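Amine Dehydrogenase (Pseudomonas putida, PDB 1JMX) is a quinohemoprotein amine dehydrogenase that oxidises amines, its subunit with two c-type hemes probably passing on the electrons released. Local coordinates at residues Gly198-Val202 against Lys211-Lys215; Phe224-Ser229 against Asn241-Gly245; Ile294-Gly298 against Arg337-Asp341. The contacts are given in a common frame with arbitrary orientation. Residue numbers count along the deposited sequence, not the author numbering.

Overall arrangement
Contacts 1 and 2 belong to one closed, eight-stranded antiparallel barrel in the family's alpha-subunit domain II, each strand pairing with the next in sequence. Contact 1 joins strands 194-204 and 209-218; contact 2 follows in the chain and joins strands 223-233 and 237-244. Their centres lie about 8 Å apart, and because strands 209-218 and 223-233 are neighbours, the four segments form continuous barrel wall. Contact 3 comes last, in domain III, where the ends of strands 285-295 and 331-338, separated in a mixed sheet by strand 299-307, meet; its centre is about 36 Å from that of contact 1 and about 38 Å from that of contact 2. All three lie away from the heme sites.

Contact 1 of 3, residues Gly198-Val202 against Lys211-Lys215; sequences GVMSV and KVEVK
Two extended segments, 198-202 and 211-215, run antiparallel at 168° with their axes 4.6 Å apart at closest approach. Gly-198 opens the first at phi/psi 170/-159, its CA 3.1 Å from Lys-215 O; a CB here would collide with that oxygen. Val-199 and Lys-215 form a hydrogen-bonded pair: Val-199 N to Lys-215 O is 2.8 Å, and Lys-215 N to Val-199 O is 2.9 Å. Met-200 faces Val-214 as a non-hydrogen-bonded pair, CA to CA 4.4 Å, and Met-200 CA makes a CA-H...O contact with Glu-213 O, CA to O 3.1 Å. With chi1 t, Met-200 sets CG 3.5 Å from Val-212 CG1 and 4.2 Å from Val-214 CG2. These segments belong to one hairpin of the domain II barrel: Met-200, Val-202, Val-212 and Val-214 share the buried face, where Phe-186 and Trp-238 also pack, while Val-199, Ser-201, Glu-213 and Lys-215 take the more exposed one. Ser-201 pairs with Glu-213 through Ser-201 N to Glu-213 O, 2.7 Å, and Glu-213 N to Ser-201 O, 2.9 Å; their CB atoms are 4.0 Å apart. On that face Lys-215 NZ makes a salt bridge with Glu-213 OE1 at 3.1 Å, linking two residues of the same strand. Val-202, chi1 t, forms a non-hydrogen-bonded pair with Val-212, CA to CA 4.9 Å, and Val-202 CA lies 3.6 Å from Lys-211 O.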
loop_
_atom_site.group_PDB
_atom_site.type_symbol
_atom_site.label_atom_id
_atom_site.label_comp_id
_atom_site.label_asym_id
_atom_site.label_seq_id
_atom_site.Cartn_x
_atom_site.Cartn_y
_atom_site.Cartn_z
ATOM N N GLY A 198 -16.689 31.082 -10.699
ATOM C CA GLY A 198 -16.201 32.359 -10.221
ATOM C C GLY A 198 -15.061 32.905 -11.052
ATOM O O GLY A 198 -14.866 32.519 -12.205
ATOM N N VAL A 199 -14.301 33.812 -10.452
ATOM C CA VAL A 199 -13.166 34.434 -11.116
ATOM C C VAL A 199 -11.933 34.373 -10.230
ATOM O O VAL A 199 -11.978 34.673 -9.041
ATOM C CB VAL A 199 -13.470 35.913 -11.513
ATOM C CG1 VAL A 199 -12.227 36.573 -12.111
ATOM C CG2 VAL A 199 -14.598 35.957 -12.531
ATOM N N MET A 200 -10.839 33.936 -10.828
ATOM C CA MET A 200 -9.582 33.835 -10.135
ATOM C C MET A 200 -8.661 34.894 -10.704
ATOM O O MET A 200 -8.407 34.947 -11.906
ATOM C CB MET A 200 -8.980 32.446 -10.317
ATOM C CG MET A 200 -7.741 32.215 -9.471
ATOM S SD MET A 200 -7.125 30.524 -9.592
ATOM C CE MET A 200 -6.391 30.515 -11.222
ATOM N N SER A 201 -8.243 35.793 -9.830
ATOM C CA SER A 201 -7.353 36.868 -10.195
ATOM C C SER A 201 -5.920 36.448 -9.867
ATOM O O SER A 201 -5.594 36.124 -8.725
ATOM C CB SER A 201 -7.741 38.128 -9.418
ATOM O OG SER A 201 -6.953 39.248 -9.801
ATOM N N VAL A 202 -5.084 36.412 -10.894
ATOM C CA VAL A 202 -3.683 36.042 -10.745
ATOM C C VAL A 202 -2.859 37.296 -10.976
ATOM O O VAL A 202 -3.014 37.959 -11.994
ATOM C CB VAL A 202 -3.267 34.979 -11.791
ATOM C CG1 VAL A 202 -1.829 34.557 -11.568
ATOM C CG2 VAL A 202 -4.190 33.778 -11.724
ATOM N N LYS A 211 0.351 35.865 -6.709
ATOM C CA LYS A 211 -0.625 36.109 -5.650
ATOM C C LYS A 211 -1.908 35.638 -6.330
ATOM O O LYS A 211 -2.083 35.837 -7.535
ATOM C CB LYS A 211 -0.735 37.598 -5.311
ATOM C CG LYS A 211 0.459 38.183 -4.559
ATOM C CD LYS A 211 0.102 39.574 -4.037
ATOM C CE LYS A 211 1.251 40.236 -3.274
ATOM N NZ LYS A 211 0.852 41.585 -2.736
ATOM N N VAL A 212 -2.795 34.998 -5.579
ATOM C CA VAL A 212 -4.027 34.469 -6.163
ATOM C C VAL A 212 -5.254 34.867 -5.357
ATOM O O VAL A 212 -5.246 34.850 -4.128
ATOM C CB VAL A 212 -3.984 32.906 -6.271
ATOM C CG1 VAL A 212 -5.174 32.390 -7.065
ATOM C CG2 VAL A 212 -2.685 32.439 -6.922
ATOM N N GLU A 213 -6.321 35.200 -6.072
ATOM C CA GLU A 213 -7.569 35.597 -5.440
ATOM C C GLU A 213 -8.716 34.867 -6.120
ATOM O O GLU A 213 -8.907 34.977 -7.325
ATOM C CB GLU A 213 -7.768 37.108 -5.573
ATOM C CG GLU A 213 -8.936 37.661 -4.781
ATOM C CD GLU A 213 -8.491 38.475 -3.570
ATOM O OE1 GLU A 213 -9.018 38.230 -2.449
ATOM O OE2 GLU A 213 -7.622 39.368 -3.741
ATOM N N VAL A 214 -9.451 34.091 -5.340
ATOM C CA VAL A 214 -10.578 33.337 -5.855
ATOM C C VAL A 214 -11.861 34.001 -5.372
ATOM O O VAL A 214 -12.018 34.272 -4.178
ATOM C CB VAL A 214 -10.533 31.879 -5.352
ATOM C CG1 VAL A 214 -11.571 31.046 -6.050
ATOM C CG2 VAL A 214 -9.152 31.297 -5.579
ATOM N N LYS A 215 -12.748 34.312 -6.310
ATOM C CA LYS A 215 -14.026 34.925 -5.980
ATOM C C LYS A 215 -15.168 34.197 -6.682
ATOM O O LYS A 215 -15.308 34.283 -7.895
ATOM C CB LYS A 215 -14.034 36.409 -6.359
ATOM C CG LYS A 215 -13.950 37.348 -5.162
ATOM C CD LYS A 215 -12.653 37.133 -4.392
ATOM C CE LYS A 215 -12.860 37.218 -2.881
ATOM N NZ LYS A 215 -11.678 36.678 -2.122
#

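Contact 2 of 3, residues Phe224-Ser229 against Asn241-Gly245; sequences FNGSGS and NVKVG
Segments 224-229 and 241-245 cross antiparallel at 149°, their strand axes approaching to 4.4 Å; the second leaves its strand at Gly-245, whose phi is 77°. Backbone hydrogen bonds set the register. Ser-229 and Asn-241 form a hydrogen-bonded pair, with Asn-241 N to Ser-229 O 2.8 Å and Ser-229 N to Asn-241 O 3.0 Å. Two residues along, Ser-227 pairs with Lys-243: Lys-243 N to Ser-227 O is 3.0 Å, but the return bond from Ser-227 N to Lys-243 O is weak at 3.4 Å. Between these rungs Gly-228 faces Val-242 as a non-hydrogen-bonded pair, CA to CA 4.1 Å, and Gly-228 CA donates a CA-H...O contact to Asn-241 O at 3.1 Å.

Close backbone packing depends on glycine: a CB on Gly-228 would run into Asn-241 O, and one on Gly-226 into the side chains of Val-242 and Val-244. In this space Val-242 CG1 comes 3.8 Å from Gly-226 C and Val-244 CG2 4.1 Å from Gly-226 CA.

Apolar contact is made by Phe-224, chi1 t and chi2 70°, whose CD1 meets Val-244 CG1 (chi1 t) at 3.7 Å. Phe-224 also packs on Val-214 and Met-264, as Val-242 does. Asn-225 OD1 accepts a hydrogen bond from Gly-216 N on the preceding strand. The segments are part of the twisted hairpin of strands 223-233 and 237-244, characteristic of an up-and-down beta barrel whose interior is filled by residues such as Phe-224 and Val-242.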
loop_
_atom_site.group_PDB
_atom_site.type_symbol
_atom_site.label_atom_id
_atom_site.label_comp_id
_atom_site.label_asym_id
_atom_site.label_seq_id
_atom_site.Cartn_x
_atom_site.Cartn_y
_atom_site.Cartn_z
ATOM N N PHE A 224 -17.309 30.828 -2.221
ATOM C CA PHE A 224 -16.042 30.236 -2.615
ATOM C C PHE A 224 -15.059 31.386 -2.852
ATOM O O PHE A 224 -14.650 31.672 -3.979
ATOM C CB PHE A 224 -16.190 29.360 -3.865
ATOM C CG PHE A 224 -15.033 28.424 -4.082
ATOM C CD1 PHE A 224 -14.827 27.349 -3.226
ATOM C CD2 PHE A 224 -14.134 28.632 -5.119
ATOM C CE1 PHE A 224 -13.737 26.488 -3.393
ATOM C CE2 PHE A 224 -13.035 27.779 -5.302
ATOM C CZ PHE A 224 -12.838 26.702 -4.432
ATOM N N ASN A 225 -14.734 32.080 -1.769
ATOM C CA ASN A 225 -13.807 33.201 -1.828
ATOM C C ASN A 225 -12.549 32.867 -1.037
ATOM O O ASN A 225 -12.617 32.407 0.109
ATOM C CB ASN A 225 -14.452 34.473 -1.268
ATOM C CG ASN A 225 -15.727 34.858 -2.005
ATOM O OD1 ASN A 225 -15.780 34.824 -3.231
ATOM N ND2 ASN A 225 -16.761 35.228 -1.251
ATOM N N GLY A 226 -11.401 33.101 -1.659
ATOM C CA GLY A 226 -10.147 32.814 -1.003
ATOM C C GLY A 226 -8.979 33.619 -1.515
ATOM O O GLY A 226 -9.047 34.300 -2.535
ATOM N N SER A 227 -7.890 33.508 -0.774
ATOM C CA SER A 227 -6.645 34.199 -1.067
ATOM C C SER A 227 -5.504 33.213 -0.846
ATOM O O SER A 227 -5.546 32.398 0.078
ATOM C CB SER A 227 -6.490 35.384 -0.108
ATOM O OG SER A 227 -5.175 35.917 -0.129
ATOM N N GLY A 228 -4.487 33.286 -1.697
ATOM C CA GLY A 228 -3.350 32.397 -1.558
ATOM C C GLY A 228 -2.248 32.739 -2.527
ATOM O O GLY A 228 -2.147 33.875 -2.994
ATOM N N SER A 229 -1.416 31.754 -2.837
ATOM C CA SER A 229 -0.316 31.968 -3.759
ATOM C C SER A 229 -0.059 30.728 -4.593
ATOM O O SER A 229 -0.596 29.658 -4.318
ATOM C CB SER A 229 0.943 32.365 -2.996
ATOM O OG SER A 229 1.230 31.413 -1.990
ATOM N N ASN A 241 -1.831 27.255 -3.426
ATOM C CA ASN A 241 -2.474 27.028 -2.149
ATOM C C ASN A 241 -3.369 28.225 -1.901
ATOM O O ASN A 241 -2.903 29.365 -1.842
ATOM C CB ASN A 241 -1.455 26.887 -1.020
ATOM C CG ASN A 241 -2.105 26.450 0.276
ATOM O OD1 ASN A 241 -2.569 27.276 1.080
ATOM N ND2 ASN A 241 -2.191 25.142 0.466
ATOM N N VAL A 242 -4.661 27.958 -1.776
ATOM C CA VAL A 242 -5.636 29.004 -1.560
ATOM C C VAL A 242 -6.515 28.703 -0.364
ATOM O O VAL A 242 -7.233 27.702 -0.333
ATOM C CB VAL A 242 -6.522 29.200 -2.806
ATOM C CG1 VAL A 242 -7.555 30.277 -2.553
ATOM C CG2 VAL A 242 -5.657 29.569 -4.008
ATOM N N LYS A 243 -6.431 29.586 0.623
ATOM C CA LYS A 243 -7.206 29.483 1.844
ATOM C C LYS A 243 -8.637 29.957 1.564
ATOM O O LYS A 243 -8.899 31.169 1.504
ATOM C CB LYS A 243 -6.559 30.364 2.917
ATOM C CG LYS A 243 -7.249 30.346 4.264
ATOM C CD LYS A 243 -6.897 29.100 5.037
ATOM C CE LYS A 243 -7.615 29.055 6.377
ATOM N NZ LYS A 243 -7.442 27.714 7.025
ATOM N N VAL A 244 -9.536 29.000 1.312
ATOM C CA VAL A 244 -10.947 29.299 1.049
ATOM C C VAL A 244 -11.744 28.960 2.304
ATOM O O VAL A 244 -12.003 27.786 2.604
ATOM C CB VAL A 244 -11.504 28.496 -0.152
ATOM C CG1 VAL A 244 -12.974 28.856 -0.386
ATOM C CG2 VAL A 244 -10.691 28.779 -1.404
ATOM N N GLY A 245 -12.122 30.000 3.038
ATOM C CA GLY A 245 -12.857 29.808 4.273
ATOM C C GLY A 245 -11.916 29.350 5.375
ATOM O O GLY A 245 -10.929 30.028 5.689
#

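Contact 3 of 3, residues Ile294-Gly298 against Arg337-Asp341; sequences IKAGG and RAAAD
Ala-338 points its methyl into the bend made by 294-298: its CB lies 3.7 Å from Ile-294 CG1, 3.5 Å from Lys-295 O and 4.0 Å from Ala-296 CA. Ile-294 (chi1 t, chi2 p) also packs on Leu-359 and Val-361. A type II beta turn from Lys-295 to Gly-298 reverses the chain as strand 285-295 ends, with Ala-296 at phi/psi -63/132 and Gly-297 at 75/33. Strand 331-338 ends beside it; both strands belong to the domain III mixed sheet, where strand 299-307, entered through this turn, runs between them. Ala-338 N donates to Gly-298 O at 2.9 Å, and Arg-337 CA adds a CA-H...O contact to Gly-298 O at 3.1 Å. Farther along, Gly-297 N makes a weak hydrogen bond of 3.0 Å to Ala-339 O, and Gly-297 and Ala-340 bring their CA atoms to 3.5 Å. Arg-337 points away overall, though the base of its side chain still touches Gly-298 O; its guanidinium forms a salt bridge with Glu-320, and Lys-295 NZ a hydrogen bond with Asp-363 O. With the ends of Lys-295 and Arg-337 bonded outside, the two segments cohere through main-chain polar atoms and the Ile-294/Ala-338 apolar contact.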
loop_
_atom_site.group_PDB
_atom_site.type_symbol
_atom_site.label_atom_id
_atom_site.label_comp_id
_atom_site.label_asym_id
_atom_site.label_seq_id
_atom_site.Cartn_x
_atom_site.Cartn_y
_atom_site.Cartn_z
ATOM N N ILE A 294 -32.227 20.047 -17.946
ATOM C CA ILE A 294 -33.502 20.719 -17.731
ATOM C C ILE A 294 -34.581 19.684 -18.021
ATOM O O ILE A 294 -34.590 19.059 -19.087
ATOM C CB ILE A 294 -33.668 21.988 -18.648
ATOM C CG1 ILE A 294 -35.004 22.682 -18.396
ATOM C CG2 ILE A 294 -33.571 21.620 -20.112
ATOM C CD1 ILE A 294 -35.047 23.491 -17.140
ATOM N N LYS A 295 -35.428 19.434 -17.030
ATOM C CA LYS A 295 -36.501 18.471 -17.196
ATOM C C LYS A 295 -37.580 19.101 -18.077
ATOM O O LYS A 295 -37.865 20.302 -17.957
ATOM C CB LYS A 295 -37.081 18.072 -15.839
ATOM C CG LYS A 295 -38.129 16.984 -15.933
ATOM C CD LYS A 295 -38.713 16.673 -14.578
ATOM C CE LYS A 295 -39.794 15.609 -14.682
ATOM N NZ LYS A 295 -39.277 14.318 -15.239
ATOM N N ALA A 296 -38.152 18.293 -18.969
ATOM C CA ALA A 296 -39.199 18.742 -19.879
ATOM C C ALA A 296 -40.410 19.177 -19.066
ATOM O O ALA A 296 -40.836 18.477 -18.140
ATOM C CB ALA A 296 -39.581 17.628 -20.837
ATOM N N GLY A 297 -40.936 20.355 -19.395
ATOM C CA GLY A 297 -42.082 20.877 -18.675
ATOM C C GLY A 297 -41.663 21.390 -17.313
ATOM O O GLY A 297 -42.427 21.309 -16.346
ATOM N N GLY A 298 -40.447 21.927 -17.239
ATOM C CA GLY A 298 -39.941 22.437 -15.976
ATOM C C GLY A 298 -39.432 23.867 -16.021
ATOM O O GLY A 298 -39.257 24.455 -17.087
ATOM N N ARG A 337 -37.366 27.666 -18.995
ATOM C CA ARG A 337 -38.533 26.809 -18.902
ATOM C C ARG A 337 -38.556 25.942 -20.135
ATOM O O ARG A 337 -38.429 26.444 -21.237
ATOM C CB ARG A 337 -39.815 27.650 -18.853
ATOM C CG ARG A 337 -41.075 26.856 -18.541
ATOM C CD ARG A 337 -42.320 27.736 -18.638
ATOM N NE ARG A 337 -42.152 29.006 -17.924
ATOM C CZ ARG A 337 -42.349 30.206 -18.473
ATOM N NH1 ARG A 337 -42.729 30.314 -19.744
ATOM N NH2 ARG A 337 -42.152 31.306 -17.755
ATOM N N ALA A 338 -38.669 24.635 -19.936
ATOM C CA ALA A 338 -38.737 23.694 -21.048
ATOM C C ALA A 338 -40.203 23.303 -21.192
ATOM O O ALA A 338 -40.916 23.159 -20.194
ATOM C CB ALA A 338 -37.882 22.463 -20.766
ATOM N N ALA A 339 -40.667 23.198 -22.432
ATOM C CA ALA A 339 -42.053 22.823 -22.692
ATOM C C ALA A 339 -42.213 21.365 -22.320
ATOM O O ALA A 339 -41.250 20.594 -22.402
ATOM C CB ALA A 339 -42.385 23.024 -24.167
ATOM N N ALA A 340 -43.413 20.983 -21.889
ATOM C CA ALA A 340 -43.666 19.589 -21.532
ATOM C C ALA A 340 -43.550 18.745 -22.803
ATOM O O ALA A 340 -43.423 17.516 -22.750
ATOM C CB ALA A 340 -45.062 19.447 -20.918
ATOM N N ASP A 341 -43.551 19.441 -23.939
ATOM C CA ASP A 341 -43.472 18.839 -25.261
ATOM C C ASP A 341 -42.041 18.807 -25.809
ATOM O O ASP A 341 -41.780 18.131 -26.815
ATOM C CB ASP A 341 -44.381 19.631 -26.220
ATOM C CG ASP A 341 -44.659 18.887 -27.525
ATOM O OD1 ASP A 341 -45.611 18.068 -27.554
ATOM O OD2 ASP A 341 -43.941 19.126 -28.530
#